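Local coordinates for putative polysaccharide biosynthesis protein with aminopeptidase-like domain (Clostridium acetobutylicum, PDB 3K9T), which binds one zinc ion per subunit and probably takes part in the biosynthesis of modified polysaccharides, with no peptidase activity expected, at residues Glu180-Thr185 with Ile245-Val250; Tyr218-Leu223 with Tyr351-Asn356. One frame throughout, in Å; residues are numbered along the deposited sequence.

How the interactions relate
Both contacts lie buried in the aminopeptidase-like part of the chain and share one sheet, in which strands 181-187 and 219-225 are neighbours. Interaction 1 pairs 181-187 with its other neighbour, 245-250, through parallel backbone hydrogen bonds and aliphatic side chains; Lys-246 and Glu-180 give it one partly exposed end. Interaction 2 sets the start of 219-225 against the late part of helix 336-355, and a glutamate, two tyrosines and a water do the joining. The two meet directly: Glu-181 OE2 forms a 2.6 Å salt bridge with Arg-221 NE, and Tyr-218 packs on Glu-180 and Lys-246. Ile-353 of the helix also touches Ile-182.

Interaction 1 (Glu180-Thr185 with Ile245-Val250); sequences EEILLT and IKMGLV
Leu-184 and Leu-249 both hold CG anti to their own carbonyl carbon (chi1 -63° and -75°), and the two side chains lie side by side, pointing the same way, with Leu-184 CD2 3.7 Å from Leu-249 CB. Leu-249 touches Ile-272 and Tyr-346 on the helices beyond, and Leu-184 packs on Phe-222 of the neighbouring strand. Opposite them, Leu-183 CB meets Ile-245 CG2 at 3.9 Å, while Thr-185 OG1 lies 3.3 Å from Val-250 CG2; beta-branched residues suit such extended backbone. These are adjacent parallel strands at the centre of the mixed sheet of the aminopeptidase-like domain. Leu-183 binds through both backbone groups: its N donates to Met-247 O (3.0 Å), and its O receives Leu-249 N (2.9 Å), nearly along the C=O axis. Thr-185 N continues the ladder to Leu-249 O. Glycine fits at Gly-248, since a CB there would collide with Leu-183 O. A beta bulge shifts the register at the start, where Lys-246 N gives its hydrogen to Glu-181 O at 2.8 Å and its kinked side chain reaches across to Glu-180, NZ forming a salt bridge with OE1 (3.2 Å) that holds only a weak hydrogen bond. Glu-181 OE2 comes 3.7 Å from Ile-245 CG1, the two side chains crossing at a slant, but it is paired with Arg-221 on the next strand. The backbone groups that face each other across the two strands satisfy one another, and the one buried carboxylate has an arginine to offset its charge, whereas the lysine-glutamate pair, nearer solvent, probably adds less.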
# COMPACT_ATOMS: atom_id res chain seq x y z
N GLU A 180 29.29 -15.29 8.29
CA GLU A 180 27.91 -14.86 8.44
C GLU A 180 27.12 -16.10 8.77
O GLU A 180 27.34 -17.17 8.20
CB GLU A 180 27.40 -14.18 7.21
CG GLU A 180 27.91 -12.78 7.09
CD GLU A 180 27.97 -12.33 5.67
OE1 GLU A 180 26.88 -12.13 5.07
OE2 GLU A 180 29.12 -12.20 5.18
N GLU A 181 26.19 -15.93 9.68
CA GLU A 181 25.65 -17.05 10.37
C GLU A 181 24.13 -17.06 10.32
O GLU A 181 23.49 -16.00 10.42
CB GLU A 181 26.12 -16.91 11.81
CG GLU A 181 25.99 -18.11 12.64
CD GLU A 181 26.56 -17.90 14.02
OE1 GLU A 181 27.78 -17.61 14.14
OE2 GLU A 181 25.80 -18.07 14.99
N ILE A 182 23.58 -18.25 10.14
CA ILE A 182 22.14 -18.45 10.22
C ILE A 182 21.95 -19.22 11.56
O ILE A 182 22.66 -20.21 11.80
CB ILE A 182 21.61 -19.28 9.03
CG1 ILE A 182 22.01 -18.64 7.69
CG2 ILE A 182 20.12 -19.57 9.18
CD1 ILE A 182 21.50 -17.23 7.40
N LEU A 183 21.04 -18.73 12.42
CA LEU A 183 20.77 -19.28 13.75
C LEU A 183 19.43 -20.02 13.78
O LEU A 183 18.40 -19.47 13.38
CB LEU A 183 20.76 -18.14 14.79
CG LEU A 183 20.53 -18.47 16.29
CD1 LEU A 183 21.71 -19.29 16.99
CD2 LEU A 183 20.20 -17.19 17.06
N LEU A 184 19.43 -21.26 14.24
CA LEU A 184 18.21 -22.03 14.33
C LEU A 184 18.14 -22.50 15.76
O LEU A 184 19.01 -23.22 16.21
CB LEU A 184 18.26 -23.22 13.37
CG LEU A 184 18.33 -22.78 11.90
CD1 LEU A 184 18.65 -23.93 11.03
CD2 LEU A 184 17.01 -22.18 11.48
N THR A 185 17.11 -22.07 16.49
CA THR A 185 17.03 -22.36 17.91
C THR A 185 15.77 -23.15 18.22
O THR A 185 14.78 -23.07 17.49
CB THR A 185 17.02 -21.05 18.74
OG1 THR A 185 15.69 -20.49 18.80
CG2 THR A 185 17.97 -20.03 18.13
N ILE A 245 25.30 -12.87 13.06
CA ILE A 245 24.02 -13.57 12.83
C ILE A 245 23.14 -12.76 11.86
O ILE A 245 22.58 -11.73 12.19
CB ILE A 245 23.32 -13.87 14.14
CG1 ILE A 245 24.23 -14.76 15.00
CG2 ILE A 245 21.96 -14.51 13.87
CD1 ILE A 245 23.87 -14.75 16.48
N LYS A 246 23.06 -13.26 10.63
CA LYS A 246 22.41 -12.52 9.55
C LYS A 246 20.91 -12.72 9.67
O LYS A 246 20.17 -11.83 9.39
CB LYS A 246 22.91 -13.03 8.18
CG LYS A 246 23.02 -11.98 7.05
CD LYS A 246 22.71 -12.58 5.60
CE LYS A 246 23.60 -12.10 4.40
NZ LYS A 246 24.07 -10.69 4.37
N MSE A 247 20.50 -13.90 10.09
CA MSE A 247 19.10 -14.25 10.19
C MSE A 247 18.91 -15.48 11.09
O MSE A 247 19.85 -16.16 11.45
CB MSE A 247 18.49 -14.43 8.79
CG MSE A 247 19.13 -15.45 7.85
SE MSE A 247 18.40 -15.27 6.04
CE MSE A 247 19.91 -14.62 5.00
N GLY A 248 17.68 -15.74 11.49
CA GLY A 248 17.42 -16.87 12.35
C GLY A 248 15.97 -17.29 12.38
O GLY A 248 15.11 -16.53 12.00
N LEU A 249 15.72 -18.51 12.84
CA LEU A 249 14.38 -19.05 12.98
C LEU A 249 14.27 -19.82 14.29
O LEU A 249 15.17 -20.58 14.61
CB LEU A 249 14.06 -20.00 11.81
CG LEU A 249 13.74 -19.44 10.42
CD1 LEU A 249 13.66 -20.56 9.41
CD2 LEU A 249 12.45 -18.63 10.46
N VAL A 250 13.19 -19.62 15.04
CA VAL A 250 12.90 -20.42 16.22
C VAL A 250 11.90 -21.53 15.78
O VAL A 250 10.81 -21.25 15.26
CB VAL A 250 12.30 -19.58 17.35
CG1 VAL A 250 11.86 -20.48 18.50
CG2 VAL A 250 13.27 -18.45 17.84

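Interaction 2 (Tyr218-Leu223 with Tyr351-Asn356); sequences YSYRFL and YTIENN
Near the C-terminal end of helix 336-355, where the helix packs against the start of strand 219-225 in the aminopeptidase-like domain, the carboxylate of Glu-354 meets Tyr-218 and Tyr-220. One oxygen, OE2, accepts both bonds: Tyr-218 N approaches at 3.1 Å on the syn side, in a fairly straight bond (162° at the hydrogen), and Tyr-220 OH comes at 2.7 Å on the anti side. Glu-354 and Tyr-220 reach toward each other tip to tip, with OE2 in the plane of the ring at its edge. A bend at chi2 (-81°) swings CD of Glu-354 toward Tyr-218 N and Tyr-220 OH. Its other oxygen, OE1, takes the backbone N of Lys-217, so the carboxylate is held through both oxygens. Next to it Tyr-218 crosses Ile-353 at a slant, CG2 lying off the ring plane and equally near CD2 and CE2 (3.6 Å from CD2), an aliphatic methyl suited to aromatic carbon. The hydroxyl of Tyr-218 donates to a water 2.7 Å away, and that water in turn donates to Ile-353 O, also at 2.7 Å, bridging the tyrosine tip to the helix backbone. Tyrosine suits both places, offering carbon to the packing and a hydroxyl to a polar partner. Three donors around a buried carboxylate would be expected to favour its charged form, and they join the helix to the strand and the loop before it.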
# COMPACT_ATOMS: atom_id res chain seq x y z
N TYR A 218 27.03 -20.15 4.10
CA TYR A 218 26.86 -19.63 5.43
C TYR A 218 27.25 -20.63 6.53
O TYR A 218 27.34 -21.84 6.30
CB TYR A 218 25.42 -19.17 5.65
CG TYR A 218 25.02 -17.98 4.84
CD1 TYR A 218 25.43 -16.70 5.19
CD2 TYR A 218 24.20 -18.11 3.73
CE1 TYR A 218 25.05 -15.60 4.45
CE2 TYR A 218 23.83 -17.02 2.99
CZ TYR A 218 24.23 -15.77 3.36
OH TYR A 218 23.81 -14.70 2.62
N SER A 219 27.53 -20.07 7.70
CA SER A 219 27.76 -20.82 8.90
C SER A 219 26.40 -20.97 9.53
O SER A 219 25.53 -20.13 9.33
CB SER A 219 28.71 -20.10 9.84
OG SER A 219 30.04 -20.14 9.33
N TYR A 220 26.21 -22.08 10.25
CA TYR A 220 24.95 -22.40 10.88
C TYR A 220 25.17 -22.77 12.33
O TYR A 220 26.06 -23.55 12.63
CB TYR A 220 24.28 -23.55 10.12
CG TYR A 220 23.77 -23.14 8.78
CD1 TYR A 220 24.64 -23.03 7.70
CD2 TYR A 220 22.40 -22.84 8.59
CE1 TYR A 220 24.18 -22.63 6.46
CE2 TYR A 220 21.92 -22.45 7.33
CZ TYR A 220 22.83 -22.32 6.28
OH TYR A 220 22.41 -21.93 5.03
N ARG A 221 24.37 -22.20 13.22
CA ARG A 221 24.43 -22.51 14.63
C ARG A 221 23.09 -23.01 15.09
O ARG A 221 22.06 -22.41 14.80
CB ARG A 221 24.78 -21.29 15.43
CG ARG A 221 25.00 -21.54 16.93
CD ARG A 221 25.34 -20.21 17.66
NE ARG A 221 26.47 -19.55 17.02
CZ ARG A 221 27.75 -19.91 17.16
NH1 ARG A 221 28.08 -20.92 17.94
NH2 ARG A 221 28.72 -19.26 16.52
N PHE A 222 23.10 -24.10 15.85
CA PHE A 222 21.86 -24.69 16.32
C PHE A 222 21.88 -24.66 17.84
O PHE A 222 22.73 -25.29 18.43
CB PHE A 222 21.76 -26.10 15.84
CG PHE A 222 21.85 -26.26 14.38
CD1 PHE A 222 23.09 -26.25 13.75
CD2 PHE A 222 20.71 -26.48 13.63
CE1 PHE A 222 23.19 -26.42 12.36
CE2 PHE A 222 20.79 -26.65 12.25
CZ PHE A 222 22.04 -26.61 11.61
N LEU A 223 20.93 -23.96 18.45
CA LEU A 223 20.86 -23.80 19.90
C LEU A 223 19.71 -24.61 20.46
O LEU A 223 18.58 -24.48 20.01
CB LEU A 223 20.67 -22.33 20.25
CG LEU A 223 20.66 -22.02 21.73
CD1 LEU A 223 22.02 -22.33 22.35
CD2 LEU A 223 20.26 -20.57 21.91
N TYR A 351 18.02 -23.86 1.36
CA TYR A 351 18.41 -23.81 -0.06
C TYR A 351 18.26 -22.38 -0.61
O TYR A 351 19.13 -21.92 -1.32
CB TYR A 351 17.55 -24.78 -0.89
CG TYR A 351 17.79 -24.73 -2.40
CD1 TYR A 351 17.20 -23.74 -3.20
CD2 TYR A 351 18.59 -25.67 -3.02
CE1 TYR A 351 17.41 -23.70 -4.57
CE2 TYR A 351 18.81 -25.65 -4.41
CZ TYR A 351 18.21 -24.67 -5.18
OH TYR A 351 18.43 -24.64 -6.53
N THR A 352 17.19 -21.68 -0.26
CA THR A 352 16.98 -20.31 -0.77
C THR A 352 18.01 -19.33 -0.19
O THR A 352 18.60 -18.49 -0.89
CB THR A 352 15.52 -19.84 -0.52
OG1 THR A 352 14.60 -20.82 -1.03
CG2 THR A 352 15.25 -18.51 -1.20
N ILE A 353 18.24 -19.44 1.11
CA ILE A 353 19.22 -18.61 1.79
C ILE A 353 20.56 -18.75 1.11
O ILE A 353 21.22 -17.77 0.83
CB ILE A 353 19.38 -19.04 3.26
CG1 ILE A 353 18.16 -18.65 4.08
CG2 ILE A 353 20.66 -18.43 3.89
CD1 ILE A 353 18.14 -19.38 5.43
N GLU A 354 20.95 -19.99 0.85
CA GLU A 354 22.27 -20.29 0.29
C GLU A 354 22.46 -19.83 -1.15
O GLU A 354 23.51 -19.33 -1.51
CB GLU A 354 22.48 -21.79 0.36
CG GLU A 354 22.76 -22.30 1.74
CD GLU A 354 24.19 -22.10 2.14
OE1 GLU A 354 25.06 -22.44 1.31
OE2 GLU A 354 24.45 -21.62 3.27
N ASN A 355 21.42 -20.00 -1.97
CA ASN A 355 21.47 -19.66 -3.40
C ASN A 355 20.94 -18.29 -3.81
O ASN A 355 20.76 -18.04 -5.00
CB ASN A 355 20.74 -20.74 -4.22
CG ASN A 355 21.44 -22.08 -4.17
OD1 ASN A 355 22.60 -22.19 -4.54
ND2 ASN A 355 20.73 -23.12 -3.71
N ASN A 356 20.68 -17.40 -2.85
CA ASN A 356 20.18 -16.06 -3.14
C ASN A 356 21.32 -15.13 -3.56
O ASN A 356 21.64 -14.19 -2.85
CB ASN A 356 19.45 -15.44 -1.92
CG ASN A 356 18.74 -14.12 -2.26
OD1 ASN A 356 18.36 -13.92 -3.41
ND2 ASN A 356 18.54 -13.24 -1.27
O HOH W 1 21.42 -15.24 1.61